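Local coordinates for quinonprotein alcohol dehydrogenase-like protein (Bacteroides thetaiotaomicron VPI-5482, PDB 4R5O) that is of unknown function but binds calcium and joins an immunoglobulin-like beta-sandwich domain to a seven-bladed beta-propeller of the YVTN repeat family, at residues 205-210 with 216-221; 195-200 with 255-260. All blocks are in the same frame, centred on the assembly; numbering follows the deposited sequence.

Contact 1 (205-210 with 216-221); sequences IRRIDL and VRIKNE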
loop_
_atom_site.group_PDB
_atom_site.type_symbol
_atom_site.label_atom_id
_atom_site.label_comp_id
_atom_site.label_asym_id
_atom_site.label_seq_id
_atom_site.Cartn_x
_atom_site.Cartn_y
_atom_site.Cartn_z
ATOM N N ILE A 205 23.515 -1.467 -2.309
ATOM C CA ILE A 205 22.742 -0.218 -2.424
ATOM C C ILE A 205 22.606 0.186 -3.890
ATOM O O ILE A 205 23.604 0.327 -4.614
ATOM C CB ILE A 205 23.357 0.966 -1.607
ATOM C CG1 ILE A 205 23.635 0.563 -0.144
ATOM C CG2 ILE A 205 22.476 2.231 -1.713
ATOM C CD1 ILE A 205 24.495 1.491 0.588
ATOM N N ARG A 206 21.351 0.442 -4.292
ATOM C CA ARG A 206 20.988 0.936 -5.617
ATOM C C ARG A 206 20.256 2.240 -5.503
ATOM O O ARG A 206 19.339 2.333 -4.692
ATOM C CB ARG A 206 20.115 -0.068 -6.381
ATOM C CG ARG A 206 20.723 -1.417 -6.569
ATOM C CD ARG A 206 19.607 -2.359 -6.888
ATOM N NE ARG A 206 20.075 -3.723 -7.112
ATOM C CZ ARG A 206 20.369 -4.213 -8.310
ATOM N NH1 ARG A 206 20.265 -3.445 -9.398
ATOM N NH2 ARG A 206 20.777 -5.469 -8.436
ATOM N N ARG A 207 20.648 3.247 -6.296
ATOM C CA ARG A 207 19.913 4.507 -6.368
ATOM C C ARG A 207 18.930 4.386 -7.473
ATOM O O ARG A 207 19.313 3.966 -8.556
ATOM C CB ARG A 207 20.845 5.721 -6.569
ATOM C CG ARG A 207 20.086 7.063 -6.621
ATOM C CD ARG A 207 20.983 8.251 -6.876
ATOM N NE ARG A 207 21.694 8.162 -8.152
ATOM C CZ ARG A 207 22.985 7.852 -8.281
ATOM N NH1 ARG A 207 23.743 7.655 -7.205
ATOM N NH2 ARG A 207 23.535 7.775 -9.482
ATOM N N ILE A 208 17.683 4.728 -7.231
ATOM C CA ILE A 208 16.662 4.687 -8.281
ATOM C C ILE A 208 16.145 6.136 -8.516
ATOM O O ILE A 208 15.941 6.893 -7.562
ATOM C CB ILE A 208 15.500 3.669 -7.959
ATOM C CG1 ILE A 208 14.494 3.550 -9.156
ATOM C CG2 ILE A 208 14.795 3.937 -6.600
ATOM C CD1 ILE A 208 13.703 2.279 -9.231
ATOM N N ASP A 209 16.015 6.526 -9.799
ATOM C CA ASP A 209 15.444 7.820 -10.200
ATOM C C ASP A 209 13.939 7.654 -10.176
ATOM O O ASP A 209 13.425 6.779 -10.864
ATOM C CB ASP A 209 15.989 8.249 -11.581
ATOM C CG ASP A 209 15.550 9.620 -12.066
ATOM O OD1 ASP A 209 14.323 9.855 -12.172
ATOM O OD2 ASP A 209 16.425 10.414 -12.445
ATOM N N LEU A 210 13.227 8.428 -9.363
ATOM C CA LEU A 210 11.773 8.250 -9.188
ATOM C C LEU A 210 10.942 8.767 -10.411
ATOM O O LEU A 210 9.722 8.591 -10.415
ATOM C CB LEU A 210 11.294 8.948 -7.900
ATOM C CG LEU A 210 11.904 8.390 -6.597
ATOM C CD1 LEU A 210 11.418 9.135 -5.394
ATOM C CD2 LEU A 210 11.626 6.912 -6.428
ATOM N N VAL A 216 21.096 2.641 -10.363
ATOM C CA VAL A 216 22.562 2.558 -10.384
ATOM C C VAL A 216 22.944 1.754 -9.180
ATOM O O VAL A 216 22.509 2.075 -8.075
ATOM C CB VAL A 216 23.267 3.951 -10.432
ATOM C CG1 VAL A 216 24.783 3.816 -10.367
ATOM C CG2 VAL A 216 22.852 4.763 -11.661
ATOM N N ARG A 217 23.727 0.700 -9.385
ATOM C CA ARG A 217 24.208 -0.148 -8.307
ATOM C C ARG A 217 25.492 0.489 -7.750
ATOM O O ARG A 217 26.556 0.371 -8.346
ATOM C CB ARG A 217 24.404 -1.579 -8.836
ATOM C CG ARG A 217 24.553 -2.614 -7.770
ATOM C CD ARG A 217 24.495 -4.014 -8.331
ATOM N NE ARG A 217 24.631 -4.979 -7.239
ATOM C CZ ARG A 217 24.672 -6.291 -7.403
ATOM N NH1 ARG A 217 24.612 -6.817 -8.619
ATOM N NH2 ARG A 217 24.796 -7.091 -6.354
ATOM N N ILE A 218 25.354 1.222 -6.636
ATOM C CA ILE A 218 26.434 1.979 -5.992
ATOM C C ILE A 218 27.317 1.058 -5.156
ATOM O O ILE A 218 28.525 1.031 -5.323
ATOM C CB ILE A 218 25.823 3.088 -5.118
ATOM C CG1 ILE A 218 25.039 4.093 -5.952
ATOM C CG2 ILE A 218 26.910 3.779 -4.314
ATOM C CD1 ILE A 218 24.083 4.882 -5.019
ATOM N N LYS A 219 26.718 0.321 -4.258
ATOM C CA LYS A 219 27.428 -0.608 -3.396
ATOM C C LYS A 219 26.916 -2.005 -3.694
ATOM O O LYS A 219 25.708 -2.234 -3.818
ATOM C CB LYS A 219 27.244 -0.207 -1.916
ATOM C CG LYS A 219 28.047 -1.035 -0.914
ATOM C CD LYS A 219 27.866 -0.474 0.475
ATOM C CE LYS A 219 28.696 -1.172 1.518
ATOM N NZ LYS A 219 28.486 -0.582 2.874
ATOM N N ASN A 220 27.848 -2.930 -3.846
ATOM C CA ASN A 220 27.537 -4.318 -4.150
ATOM C C ASN A 220 28.032 -5.154 -2.976
ATOM O O ASN A 220 29.231 -5.351 -2.814
ATOM C CB ASN A 220 28.166 -4.695 -5.500
ATOM C CG ASN A 220 27.804 -6.028 -6.069
ATOM O OD1 ASN A 220 27.408 -6.966 -5.365
ATOM N ND2 ASN A 220 27.945 -6.136 -7.385
ATOM N N GLU A 221 27.102 -5.548 -2.096
ATOM C CA GLU A 221 27.376 -6.332 -0.895
ATOM C C GLU A 221 26.259 -7.321 -0.713
ATOM O O GLU A 221 25.129 -6.924 -0.481
ATOM C CB GLU A 221 27.548 -5.426 0.339
ATOM C CG GLU A 221 27.933 -6.161 1.616
ATOM C CD GLU A 221 28.191 -5.281 2.826
ATOM O OE1 GLU A 221 28.849 -4.227 2.679
ATOM O OE2 GLU A 221 27.815 -5.699 3.944
#

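Contact 2 (195-200 with 255-260); sequences EQYGLV and ELIAAK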
loop_
_atom_site.group_PDB
_atom_site.type_symbol
_atom_site.label_atom_id
_atom_site.label_comp_id
_atom_site.label_asym_id
_atom_site.label_seq_id
_atom_site.Cartn_x
_atom_site.Cartn_y
_atom_site.Cartn_z
ATOM N N GLU A 195 12.160 13.955 -3.683
ATOM C CA GLU A 195 11.184 13.860 -4.774
ATOM C C GLU A 195 11.747 13.187 -6.005
ATOM O O GLU A 195 10.979 12.629 -6.807
ATOM C CB GLU A 195 10.666 15.248 -5.207
ATOM C CG GLU A 195 10.073 16.146 -4.134
ATOM C CD GLU A 195 9.288 17.339 -4.661
ATOM O OE1 GLU A 195 9.106 17.457 -5.896
ATOM O OE2 GLU A 195 8.791 18.124 -3.821
ATOM N N GLN A 196 13.084 13.273 -6.176
ATOM C CA GLN A 196 13.759 12.802 -7.368
ATOM C C GLN A 196 14.368 11.382 -7.201
ATOM O O GLN A 196 14.388 10.633 -8.178
ATOM C CB GLN A 196 14.870 13.824 -7.714
ATOM C CG GLN A 196 15.688 13.574 -9.009
ATOM C CD GLN A 196 14.976 13.607 -10.349
ATOM O OE1 GLN A 196 13.786 13.936 -10.479
ATOM N NE2 GLN A 196 15.727 13.301 -11.400
ATOM N N TYR A 197 14.860 11.014 -5.999
ATOM C CA TYR A 197 15.549 9.740 -5.825
ATOM C C TYR A 197 15.082 8.919 -4.655
ATOM O O TYR A 197 14.655 9.438 -3.631
ATOM C CB TYR A 197 17.051 9.994 -5.616
ATOM C CG TYR A 197 17.727 10.617 -6.812
ATOM C CD1 TYR A 197 18.017 9.861 -7.943
ATOM C CD2 TYR A 197 18.118 11.954 -6.801
ATOM C CE1 TYR A 197 18.629 10.427 -9.056
ATOM C CE2 TYR A 197 18.757 12.527 -7.900
ATOM C CZ TYR A 197 18.997 11.758 -9.031
ATOM O OH TYR A 197 19.643 12.279 -10.121
ATOM N N GLY A 198 15.287 7.616 -4.808
ATOM C CA GLY A 198 15.056 6.596 -3.790
ATOM C C GLY A 198 16.212 5.617 -3.739
ATOM O O GLY A 198 17.137 5.698 -4.548
ATOM N N LEU A 199 16.188 4.691 -2.789
ATOM C CA LEU A 199 17.210 3.635 -2.665
ATOM C C LEU A 199 16.567 2.289 -2.619
ATOM O O LEU A 199 15.569 2.122 -1.926
ATOM C CB LEU A 199 18.118 3.777 -1.428
ATOM C CG LEU A 199 18.952 5.005 -1.195
ATOM C CD1 LEU A 199 19.551 4.918 0.207
ATOM C CD2 LEU A 199 20.057 5.195 -2.277
ATOM N N VAL A 200 17.127 1.328 -3.338
ATOM C CA VAL A 200 16.666 -0.055 -3.313
ATOM C C VAL A 200 17.850 -0.880 -2.817
ATOM O O VAL A 200 18.953 -0.791 -3.366
ATOM C CB VAL A 200 16.079 -0.540 -4.668
ATOM C CG1 VAL A 200 15.833 -2.055 -4.644
ATOM C CG2 VAL A 200 14.798 0.236 -5.048
ATOM N N GLU A 255 25.917 12.203 -0.756
ATOM C CA GLU A 255 26.911 11.247 -1.262
ATOM C C GLU A 255 26.209 10.113 -2.053
ATOM O O GLU A 255 26.683 9.726 -3.122
ATOM C CB GLU A 255 27.739 10.691 -0.118
ATOM C CG GLU A 255 28.821 9.734 -0.570
ATOM C CD GLU A 255 29.757 9.220 0.508
ATOM O OE1 GLU A 255 29.553 9.535 1.704
ATOM O OE2 GLU A 255 30.722 8.513 0.142
ATOM N N LEU A 256 25.062 9.635 -1.549
ATOM C CA LEU A 256 24.232 8.601 -2.184
ATOM C C LEU A 256 23.653 9.075 -3.503
ATOM O O LEU A 256 23.572 8.279 -4.432
ATOM C CB LEU A 256 23.076 8.168 -1.253
ATOM C CG LEU A 256 23.480 7.401 -0.004
ATOM C CD1 LEU A 256 22.352 7.333 0.957
ATOM C CD2 LEU A 256 23.950 6.028 -0.344
ATOM N N ILE A 257 23.266 10.360 -3.596
ATOM C CA ILE A 257 22.686 10.953 -4.812
ATOM C C ILE A 257 23.771 11.102 -5.907
ATOM O O ILE A 257 23.479 10.824 -7.079
ATOM C CB ILE A 257 22.019 12.309 -4.484
ATOM C CG1 ILE A 257 20.711 12.069 -3.681
ATOM C CG2 ILE A 257 21.731 13.119 -5.758
ATOM C CD1 ILE A 257 20.019 13.279 -3.124
ATOM N N ALA A 258 25.003 11.491 -5.522
ATOM C CA ALA A 258 26.130 11.775 -6.426
ATOM C C ALA A 258 26.950 10.531 -6.833
ATOM O O ALA A 258 27.647 10.573 -7.849
ATOM C CB ALA A 258 27.072 12.750 -5.742
ATOM N N ALA A 259 26.931 9.475 -6.013
ATOM C CA ALA A 259 27.704 8.255 -6.227
ATOM C C ALA A 259 27.444 7.615 -7.611
ATOM O O ALA A 259 26.291 7.431 -8.018
ATOM C CB ALA A 259 27.378 7.244 -5.137
ATOM N N LYS A 260 28.533 7.288 -8.316
ATOM C CA LYS A 260 28.500 6.607 -9.617
ATOM C C LYS A 260 28.503 5.093 -9.379
ATOM O O LYS A 260 28.770 4.663 -8.256
ATOM C CB LYS A 260 29.695 7.047 -10.507
ATOM C CG LYS A 260 29.727 8.524 -10.912
ATOM C CD LYS A 260 31.089 8.898 -11.477
ATOM C CE LYS A 260 31.268 10.383 -11.720
ATOM N NZ LYS A 260 32.676 10.753 -12.080
#

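Contact 1 (205-210 with 216-221)
Arg206 and Arg217 lie against each other on one face of a beta hairpin, their guanidinium planes 18° apart. NH2 of Arg206 rests over one face of the Arg217 guanidinium, toward its rim, while the amide ND2 of Asn220 covers the opposite face over the centre. CD of Arg217 sits above one face of the Arg206 guanidinium, 4.0 Å from its NH2. Asp203 probably offsets this approach of like charges: it forms a salt bridge with Arg206 and a long, weak ion pair with Arg217, and Asn215 holds Arg206 NH1. With an alanine in place of Arg217, the CD-covered face of the Arg206 guanidinium would probably be uncovered and the group less firmly fixed, although Asp203 and Asn215 still hold it.

The other face carries Ile205, Arg207, Val216 and Lys219. Arg207 begins with CG anti to its backbone N (chi1 -179°) and bends at chi3, which brings NH1 to within 3.5 Å of Ile218 CD1 and NH2 beside Val216 CG2. That NH1 is hydrogen-bonded to Ala259 O and Leu256 O, near the end of helix 253-258. Lys219 passes Ile205 obliquely, its CD 3.9 Å from Ile205 CD1.

Between the strands the backbone illustrates a classic beta bulge: Ile218 and Lys219 both face Ile205, whose O accepts from Ile218 N at 2.8 Å and from Lys219 N at 3.1 Å, the latter in the carbonyl plane on a lone pair. Beyond the bulge Arg207 and Val216 form a hydrogen-bonded pair: Arg207 N to Val216 O is 2.8 Å and Val216 N to Arg207 O 2.9 Å.

Strand 215-220 is outermost in its four-stranded antiparallel sheet, and strand 204-209 lies between it and strand 197-201. Tyr251 of strand 246-252 in the adjoining sheet touches Ile205 and Lys219.

Contact 2 (195-200 with 255-260)
Neighbouring sheets of the beta-propeller meet here, with the short helix 253-258 of one sheet's connection laid against strand 197-201 of the sheet before it. The contact is wholly apolar and rests on two pairs of side chains, no hydrogen bond passing between the segments. In the first pair the gamma-methyl CG2 of Ile257 approaches the Tyr197 ring obliquely, 3.7 Å from CE2, and Ile257 CG1 lies 4.1 Å from Tyr197 CD2. A chi1 of -64°, with CG anti to the carbonyl carbon, sets the Tyr197 ring where its CD2 and CE2 meet Ile257, and CG of Gln196 lies above one face of that ring, toward the rim.

Two residues further along the strand, Leu199 meets Leu256 through single methyl groups, CD1 to CD1 at 3.8 Å, the two side chains crossing at about a right angle. Both leucines are buried, so this end of the contact belongs to the interior between the sheets, whereas Tyr197 and Ile257 are partly exposed and lie nearer its margin. Leu199 also touches Ile205 on the next strand, and Leu256 touches Pro265.

Ala259, the first residue to leave helical geometry, still gives its N to Glu255 O at 2.9 Å. At the helix start Asp252, a calcium ligand seen for this protein although no ion is bound there in this chain, accepts from Glu255 N. Here the connection between strands 246-252 and 268-270 packs on strand 197-201 of the preceding sheet, consistent with a beta-propeller, in which successive antiparallel sheets pack against each other around a central axis.

How the contacts relate
Followed from the N terminus, the chain first runs through 195-200, turns into 205-210, and turns again into 216-221, so that contact 1 closes a short hairpin loop. It then builds most of the following sheet before 255-260 returns to the first segment, and contact 2 closes this much longer loop, which contains the whole of contact 1. The two contacts share a sheet, since strands 197-201 and 204-209 are neighbours in it, and their centres lie about 7 Å apart. Arg207 ties them directly, its NH1 probably hydrogen-bonded to Ala259 O at 2.7 Å. Contact 1 thus completes one sheet, and contact 2 fastens it to the next.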